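Local coordinates for CELL division protein FTSZ (Haloferax volcanii, PDB 4B45) that binds GTP as a tubulin-like cytoskeletal protein of the CetZ family and takes part in the control of archaeal cell shape, at residues G139-K151 and E326-K338. Residues are numbered along the deposited sequence; the frame is centred on the assembly and turned at random.
Sequences GALYQVNAGRSLK and ESFMERAREAIDK
Phe328 reaches from helix 326-338 into a hole lined by Gln143, Ala146, Gly147 and Leu150 of helix 140-151, a knob-into-hole fit. Its CG stands anti to the backbone N (chi1 162°), and the ring enters rim first: Phe328 CZ lies 3.4 Å from both Ala146 CB and Gly147 N, while Gln143 OE1 meets the ring edge in plane, 3.4 Å from Phe328 CE1. That oxygen also takes a weak hydrogen bond from a water that donates to Phe328 O as well, and the Gln143 amide nitrogen bonds to Gly135 O and Glu138 O. A serine in place of Phe328 would probably leave a gap beside Ala146 and Leu150 and the Gln143 amide without its aromatic neighbour. Met329, its chain bent at chi2 and chi3, brings CE to 3.9 Å from Gly147 O. Ala332 CB, 3.7 Å from Gln143 O, sits where the helices come close; their axes approach to 8.5 Å at 115°, and Gly147, with no side chain, lets the Ala332 methyl lie close to its CA. At the next residue, Arg333 NH2 lies 3.3 Å from Lys151 NZ, two like charges with no bond between them. Ala335 CB packs on Val144 CG2 and Ala140 CB, and Ile336 crosses Val144 at about a right angle, its CD1 running on to Arg148 NH2. The contact thus joins the C-terminal domain to the GTPase domain just beyond GTP-binding Glu138. With no direct hydrogen bond or salt bridge between the helices, their cohesion appears to rest on apolar fit, supplemented by one bridging water.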
ATOM      1  N   GLY A 139       5.953  13.056 -16.524  1.00 53.22           N
ATOM      2  CA  GLY A 139       6.371  12.853 -17.898  1.00 44.07           C
ATOM      3  C   GLY A 139       5.958  11.530 -18.512  1.00 46.21           C
ATOM      4  O   GLY A 139       5.783  10.521 -17.818  1.00 49.38           O
ATOM      5  N   ALA A 140       5.806  11.544 -19.830  1.00 41.03           N
ATOM      6  CA  ALA A 140       5.503  10.334 -20.594  1.00 51.97           C
ATOM      7  C   ALA A 140       6.394   9.135 -20.225  1.00 51.67           C
ATOM      8  O   ALA A 140       5.927   7.998 -20.152  1.00 50.69           O
ATOM      9  CB  ALA A 140       5.621  10.635 -22.076  1.00 53.57           C
ATOM     10  N   LEU A 141       7.679   9.396 -20.003  1.00 49.97           N
ATOM     11  CA  LEU A 141       8.628   8.347 -19.671  1.00 48.55           C
ATOM     12  C   LEU A 141       8.190   7.591 -18.426  1.00 41.44           C
ATOM     13  O   LEU A 141       8.302   6.369 -18.357  1.00 38.50           O
ATOM     14  CB  LEU A 141      10.014   8.950 -19.442  1.00 56.70           C
ATOM     15  CG  LEU A 141      11.022   8.123 -18.648  1.00 64.24           C
ATOM     16  CD1 LEU A 141      11.660   7.067 -19.531  1.00 65.58           C
ATOM     17  CD2 LEU A 141      12.065   9.033 -18.019  1.00 69.86           C
ATOM     18  N   TYR A 142       7.701   8.342 -17.444  1.00 43.20           N
ATOM     19  CA  TYR A 142       7.253   7.791 -16.182  1.00 45.97           C
ATOM     20  C   TYR A 142       5.916   7.063 -16.333  1.00 52.53           C
ATOM     21  O   TYR A 142       5.678   6.041 -15.677  1.00 45.70           O
ATOM     22  CB  TYR A 142       7.175   8.906 -15.132  1.00 46.80           C
ATOM     23  CG  TYR A 142       8.480   9.658 -15.015  1.00 52.52           C
ATOM     24  CD1 TYR A 142       9.585   9.066 -14.414  1.00 57.93           C
ATOM     25  CD2 TYR A 142       8.624  10.943 -15.538  1.00 45.82           C
ATOM     26  CE1 TYR A 142      10.791   9.732 -14.319  1.00 55.54           C
ATOM     27  CE2 TYR A 142       9.825  11.625 -15.435  1.00 41.68           C
ATOM     28  CZ  TYR A 142      10.907  11.005 -14.826  1.00 54.61           C
ATOM     29  OH  TYR A 142      12.115  11.648 -14.713  1.00 56.74           O
ATOM     30  N   GLN A 143       5.055   7.579 -17.205  1.00 54.18           N
ATOM     31  CA  GLN A 143       3.780   6.921 -17.475  1.00 53.48           C
ATOM     32  C   GLN A 143       4.033   5.561 -18.134  1.00 46.36           C
ATOM     33  O   GLN A 143       3.426   4.557 -17.758  1.00 44.09           O
ATOM     34  CB  GLN A 143       2.889   7.797 -18.366  1.00 49.61           C
ATOM     35  CG  GLN A 143       2.634   9.212 -17.838  1.00 48.57           C
ATOM     36  CD  GLN A 143       1.805   9.254 -16.558  1.00 51.41           C
ATOM     37  OE1 GLN A 143       1.215   8.249 -16.140  1.00 48.10           O
ATOM     38  NE2 GLN A 143       1.766  10.427 -15.919  1.00 46.88           N
ATOM     39  N   VAL A 144       4.943   5.540 -19.106  1.00 45.55           N
ATOM     40  CA  VAL A 144       5.342   4.311 -19.800  1.00 50.63           C
ATOM     41  C   VAL A 144       6.012   3.285 -18.868  1.00 52.90           C
ATOM     42  O   VAL A 144       5.640   2.114 -18.864  1.00 48.82           O
ATOM     43  CB  VAL A 144       6.252   4.621 -21.016  1.00 57.78           C
ATOM     44  CG1 VAL A 144       6.959   3.359 -21.532  1.00 54.49           C
ATOM     45  CG2 VAL A 144       5.445   5.265 -22.121  1.00 56.51           C
ATOM     46  N   ASN A 145       6.979   3.727 -18.068  1.00 53.25           N
ATOM     47  CA  ASN A 145       7.573   2.858 -17.050  1.00 44.30           C
ATOM     48  C   ASN A 145       6.514   2.224 -16.133  1.00 46.02           C
ATOM     49  O   ASN A 145       6.555   1.025 -15.831  1.00 42.14           O
ATOM     50  CB  ASN A 145       8.584   3.639 -16.196  1.00 38.28           C
ATOM     51  CG  ASN A 145       9.921   3.847 -16.901  1.00 44.97           C
ATOM     52  OD1 ASN A 145      10.202   3.226 -17.920  1.00 47.10           O
ATOM     53  ND2 ASN A 145      10.748   4.724 -16.349  1.00 45.31           N
ATOM     54  N   ALA A 146       5.568   3.036 -15.682  1.00 45.01           N
ATOM     55  CA  ALA A 146       4.539   2.563 -14.771  1.00 45.10           C
ATOM     56  C   ALA A 146       3.566   1.636 -15.469  1.00 46.01           C
ATOM     57  O   ALA A 146       3.100   0.665 -14.875  1.00 48.52           O
ATOM     58  CB  ALA A 146       3.800   3.734 -14.133  1.00 44.97           C
ATOM     59  N   GLY A 147       3.264   1.932 -16.728  1.00 50.21           N
ATOM     60  CA  GLY A 147       2.349   1.110 -17.501  1.00 50.99           C
ATOM     61  C   GLY A 147       2.852  -0.315 -17.597  1.00 52.10           C
ATOM     62  O   GLY A 147       2.152  -1.261 -17.237  1.00 48.33           O
ATOM     63  N   ARG A 148       4.082  -0.460 -18.072  1.00 46.36           N
ATOM     64  CA  ARG A 148       4.726  -1.760 -18.191  1.00 50.86           C
ATOM     65  C   ARG A 148       4.917  -2.439 -16.836  1.00 49.36           C
ATOM     66  O   ARG A 148       4.648  -3.633 -16.680  1.00 49.80           O
ATOM     67  CB  ARG A 148       6.089  -1.591 -18.874  1.00 55.44           C
ATOM     68  CG  ARG A 148       5.981  -1.218 -20.332  1.00 60.57           C
ATOM     69  CD  ARG A 148       7.304  -0.717 -20.892  1.00 65.64           C
ATOM     70  NE  ARG A 148       7.222  -0.556 -22.343  1.00 77.09           N
ATOM     71  CZ  ARG A 148       8.170  -0.010 -23.100  1.00 79.96           C
ATOM     72  NH1 ARG A 148       9.292   0.448 -22.553  1.00 77.21           N
ATOM     73  NH2 ARG A 148       7.990   0.077 -24.410  1.00 81.70           N
ATOM     74  N   SER A 149       5.404  -1.677 -15.864  1.00 44.64           N
ATOM     75  CA  SER A 149       5.626  -2.204 -14.529  1.00 41.39           C
ATOM     76  C   SER A 149       4.325  -2.745 -13.919  1.00 47.67           C
ATOM     77  O   SER A 149       4.287  -3.864 -13.392  1.00 42.20           O
ATOM     78  CB  SER A 149       6.200  -1.100 -13.639  1.00 41.90           C
ATOM     79  OG  SER A 149       6.668  -1.637 -12.418  1.00 53.29           O
ATOM     80  N   LEU A 150       3.258  -1.946 -13.991  1.00 48.83           N
ATOM     81  CA  LEU A 150       1.962  -2.332 -13.435  1.00 42.86           C
ATOM     82  C   LEU A 150       1.470  -3.612 -14.088  1.00 50.18           C
ATOM     83  O   LEU A 150       0.955  -4.509 -13.418  1.00 53.32           O
ATOM     84  CB  LEU A 150       0.919  -1.226 -13.633  1.00 40.69           C
ATOM     85  CG  LEU A 150      -0.491  -1.578 -13.139  1.00 44.93           C
ATOM     86  CD1 LEU A 150      -0.450  -1.964 -11.681  1.00 43.04           C
ATOM     87  CD2 LEU A 150      -1.473  -0.413 -13.354  1.00 49.65           C
ATOM     88  N   LYS A 151       1.648  -3.699 -15.400  1.00 51.36           N
ATOM     89  CA  LYS A 151       1.239  -4.889 -16.124  1.00 57.57           C
ATOM     90  C   LYS A 151       2.013  -6.102 -15.614  1.00 54.23           C
ATOM     91  O   LYS A 151       1.446  -7.154 -15.392  1.00 53.24           O
ATOM     92  CB  LYS A 151       1.460  -4.702 -17.622  1.00 56.77           C
ATOM     93  CG  LYS A 151       0.240  -4.982 -18.471  1.00 60.82           C
ATOM     94  CD  LYS A 151       0.615  -4.992 -19.947  1.00 71.04           C
ATOM     95  CE  LYS A 151      -0.461  -5.651 -20.802  1.00 79.90           C
ATOM     96  NZ  LYS A 151      -0.098  -5.686 -22.252  1.00 85.65           N
ATOM     97  N   GLU A 326      -7.949   2.903 -16.131  1.00 48.17           N
ATOM     98  CA  GLU A 326      -8.157   2.870 -17.569  1.00 52.23           C
ATOM     99  C   GLU A 326      -7.601   4.120 -18.242  1.00 56.28           C
ATOM    100  O   GLU A 326      -6.999   4.040 -19.312  1.00 51.02           O
ATOM    101  CB  GLU A 326      -9.636   2.709 -17.884  1.00 58.28           C
ATOM    102  CG  GLU A 326     -10.217   1.404 -17.363  1.00 70.95           C
ATOM    103  CD  GLU A 326     -11.736   1.415 -17.340  1.00 80.45           C
ATOM    104  OE1 GLU A 326     -12.324   2.519 -17.392  1.00 81.47           O
ATOM    105  OE2 GLU A 326     -12.338   0.322 -17.277  1.00 84.78           O
ATOM    106  N   SER A 327      -7.807   5.273 -17.613  1.00 55.32           N
ATOM    107  CA  SER A 327      -7.244   6.511 -18.125  1.00 61.26           C
ATOM    108  C   SER A 327      -5.718   6.415 -18.119  1.00 60.59           C
ATOM    109  O   SER A 327      -5.062   6.758 -19.103  1.00 56.89           O
ATOM    110  CB  SER A 327      -7.714   7.701 -17.289  1.00 54.50           C
ATOM    111  OG  SER A 327      -7.062   8.878 -17.710  1.00 67.31           O
ATOM    112  N   PHE A 328      -5.167   5.918 -17.016  1.00 55.28           N
ATOM    113  CA  PHE A 328      -3.723   5.776 -16.885  1.00 53.79           C
ATOM    114  C   PHE A 328      -3.120   4.899 -17.990  1.00 55.52           C
ATOM    115  O   PHE A 328      -2.157   5.295 -18.643  1.00 49.97           O
ATOM    116  CB  PHE A 328      -3.331   5.249 -15.492  1.00 45.78           C
ATOM    117  CG  PHE A 328      -1.940   4.682 -15.441  1.00 50.19           C
ATOM    118  CD1 PHE A 328      -0.834   5.510 -15.566  1.00 49.27           C
ATOM    119  CD2 PHE A 328      -1.737   3.317 -15.309  1.00 54.97           C
ATOM    120  CE1 PHE A 328       0.451   4.986 -15.553  1.00 46.14           C
ATOM    121  CE2 PHE A 328      -0.449   2.788 -15.285  1.00 56.09           C
ATOM    122  CZ  PHE A 328       0.644   3.630 -15.418  1.00 44.62           C
ATOM    123  N   MET A 329      -3.684   3.713 -18.200  1.00 54.31           N
ATOM    124  CA  MET A 329      -3.196   2.818 -19.247  1.00 57.68           C
ATOM    125  C   MET A 329      -3.342   3.420 -20.649  1.00 57.51           C
ATOM    126  O   MET A 329      -2.489   3.223 -21.515  1.00 60.49           O
ATOM    127  CB  MET A 329      -3.899   1.454 -19.174  1.00 54.34           C
ATOM    128  CG  MET A 329      -3.596   0.658 -17.914  1.00 51.37           C
ATOM    129  SD  MET A 329      -1.836   0.358 -17.622  1.00 57.46           S
ATOM    130  CE  MET A 329      -1.560  -1.147 -18.561  1.00 58.32           C
ATOM    131  N   GLU A 330      -4.426   4.155 -20.862  1.00 58.08           N
ATOM    132  CA  GLU A 330      -4.710   4.775 -22.152  1.00 58.05           C
ATOM    133  C   GLU A 330      -3.639   5.785 -22.565  1.00 57.37           C
ATOM    134  O   GLU A 330      -3.185   5.788 -23.712  1.00 55.44           O
ATOM    135  CB  GLU A 330      -6.091   5.442 -22.119  1.00 71.96           C
ATOM    136  CG  GLU A 330      -6.472   6.209 -23.377  1.00 89.07           C
ATOM    137  CD  GLU A 330      -7.829   6.898 -23.257  1.00103.79           C
ATOM    138  OE1 GLU A 330      -8.639   6.486 -22.392  1.00108.66           O
ATOM    139  OE2 GLU A 330      -8.088   7.848 -24.029  1.00108.16           O
ATOM    140  N   ARG A 331      -3.223   6.638 -21.635  1.00 54.61           N
ATOM    141  CA  ARG A 331      -2.236   7.656 -21.969  1.00 54.51           C
ATOM    142  C   ARG A 331      -0.879   6.999 -22.150  1.00 54.89           C
ATOM    143  O   ARG A 331      -0.094   7.392 -23.006  1.00 59.37           O
ATOM    144  CB  ARG A 331      -2.157   8.717 -20.876  1.00 66.06           C
ATOM    145  CG  ARG A 331      -3.516   9.208 -20.387  1.00 80.74           C
ATOM    146  CD  ARG A 331      -4.051  10.373 -21.206  1.00 85.76           C
ATOM    147  NE  ARG A 331      -5.434  10.704 -20.853  1.00 91.03           N
ATOM    148  CZ  ARG A 331      -5.810  11.300 -19.720  1.00 91.25           C
ATOM    149  NH1 ARG A 331      -4.907  11.636 -18.801  1.00 90.08           N
ATOM    150  NH2 ARG A 331      -7.097  11.557 -19.504  1.00 87.08           N
ATOM    151  N   ALA A 332      -0.608   5.988 -21.335  1.00 52.87           N
ATOM    152  CA  ALA A 332       0.647   5.271 -21.422  1.00 48.42           C
ATOM    153  C   ALA A 332       0.806   4.625 -22.795  1.00 58.56           C
ATOM    154  O   ALA A 332       1.882   4.693 -23.396  1.00 60.66           O
ATOM    155  CB  ALA A 332       0.752   4.233 -20.302  1.00 37.81           C
ATOM    156  N   ARG A 333      -0.260   4.021 -23.310  1.00 55.70           N
ATOM    157  CA  ARG A 333      -0.172   3.402 -24.629  1.00 61.06           C
ATOM    158  C   ARG A 333      -0.036   4.450 -25.727  1.00 61.58           C
ATOM    159  O   ARG A 333       0.572   4.204 -26.771  1.00 59.62           O
ATOM    160  CB  ARG A 333      -1.335   2.431 -24.885  1.00 67.91           C
ATOM    161  CG  ARG A 333      -1.033   1.043 -24.318  1.00 76.78           C
ATOM    162  CD  ARG A 333      -2.138  -0.001 -24.483  1.00 86.83           C
ATOM    163  NE  ARG A 333      -1.855  -1.149 -23.616  1.00 91.93           N
ATOM    164  CZ  ARG A 333      -2.555  -2.278 -23.583  1.00 91.61           C
ATOM    165  NH1 ARG A 333      -3.602  -2.442 -24.381  1.00 99.05           N
ATOM    166  NH2 ARG A 333      -2.200  -3.245 -22.752  1.00 84.58           N
ATOM    167  N   GLU A 334      -0.581   5.630 -25.475  1.00 61.97           N
ATOM    168  CA  GLU A 334      -0.494   6.705 -26.447  1.00 63.18           C
ATOM    169  C   GLU A 334       0.917   7.293 -26.473  1.00 61.71           C
ATOM    170  O   GLU A 334       1.395   7.726 -27.515  1.00 62.03           O
ATOM    171  CB  GLU A 334      -1.536   7.778 -26.148  1.00 65.91           C
ATOM    172  CG  GLU A 334      -2.950   7.353 -26.494  1.00 79.34           C
ATOM    173  CD  GLU A 334      -3.992   8.293 -25.928  1.00 89.01           C
ATOM    174  OE1 GLU A 334      -3.595   9.312 -25.323  1.00 93.07           O
ATOM    175  OE2 GLU A 334      -5.202   8.013 -26.083  1.00 93.88           O
ATOM    176  N   ALA A 335       1.580   7.301 -25.322  1.00 60.76           N
ATOM    177  CA  ALA A 335       2.967   7.746 -25.262  1.00 57.62           C
ATOM    178  C   ALA A 335       3.846   6.796 -26.058  1.00 59.87           C
ATOM    179  O   ALA A 335       4.647   7.226 -26.877  1.00 65.23           O
ATOM    180  CB  ALA A 335       3.439   7.837 -23.827  1.00 57.39           C
ATOM    181  N   ILE A 336       3.676   5.497 -25.832  1.00 65.51           N
ATOM    182  CA  ILE A 336       4.437   4.489 -26.567  1.00 71.58           C
ATOM    183  C   ILE A 336       4.221   4.571 -28.080  1.00 73.63           C
ATOM    184  O   ILE A 336       5.185   4.568 -28.845  1.00 73.87           O
ATOM    185  CB  ILE A 336       4.132   3.072 -26.056  1.00 78.54           C
ATOM    186  CG1 ILE A 336       5.048   2.754 -24.882  1.00 78.18           C
ATOM    187  CG2 ILE A 336       4.364   2.040 -27.143  1.00 82.98           C
ATOM    188  CD1 ILE A 336       6.511   2.926 -25.220  1.00 79.91           C
ATOM    189  N   ASP A 337       2.965   4.654 -28.504  1.00 77.64           N
ATOM    190  CA  ASP A 337       2.648   4.776 -29.923  1.00 80.58           C
ATOM    191  C   ASP A 337       3.369   5.984 -30.507  1.00 80.21           C
ATOM    192  O   ASP A 337       3.979   5.898 -31.575  1.00 80.37           O
ATOM    193  CB  ASP A 337       1.139   4.912 -30.142  1.00 87.74           C
ATOM    194  CG  ASP A 337       0.371   3.650 -29.776  1.00 97.44           C
ATOM    195  OD1 ASP A 337       0.949   2.765 -29.109  1.00100.35           O
ATOM    196  OD2 ASP A 337      -0.815   3.541 -30.159  1.00 99.09           O
ATOM    197  N   LYS A 338       3.312   7.102 -29.788  1.00 76.16           N
ATOM    198  CA  LYS A 338       3.953   8.335 -30.238  1.00 82.97           C
ATOM    199  C   LYS A 338       5.471   8.198 -30.213  1.00 86.13           C
ATOM    200  O   LYS A 338       6.170   8.793 -31.029  1.00 88.92           O
ATOM    201  CB  LYS A 338       3.510   9.519 -29.374  1.00 80.99           C
ATOM    202  CG  LYS A 338       4.065  10.850 -29.834  1.00 79.39           C
ATOM    203  CD  LYS A 338       3.477  12.016 -29.058  1.00 79.76           C
ATOM    204  CE  LYS A 338       4.130  13.330 -29.486  1.00 89.33           C
ATOM    205  NZ  LYS A 338       3.529  14.528 -28.833  1.00 92.27           N
TER
HETATM  206  O   HOH W   1      -0.588   7.748 -18.240  1.00 53.35           O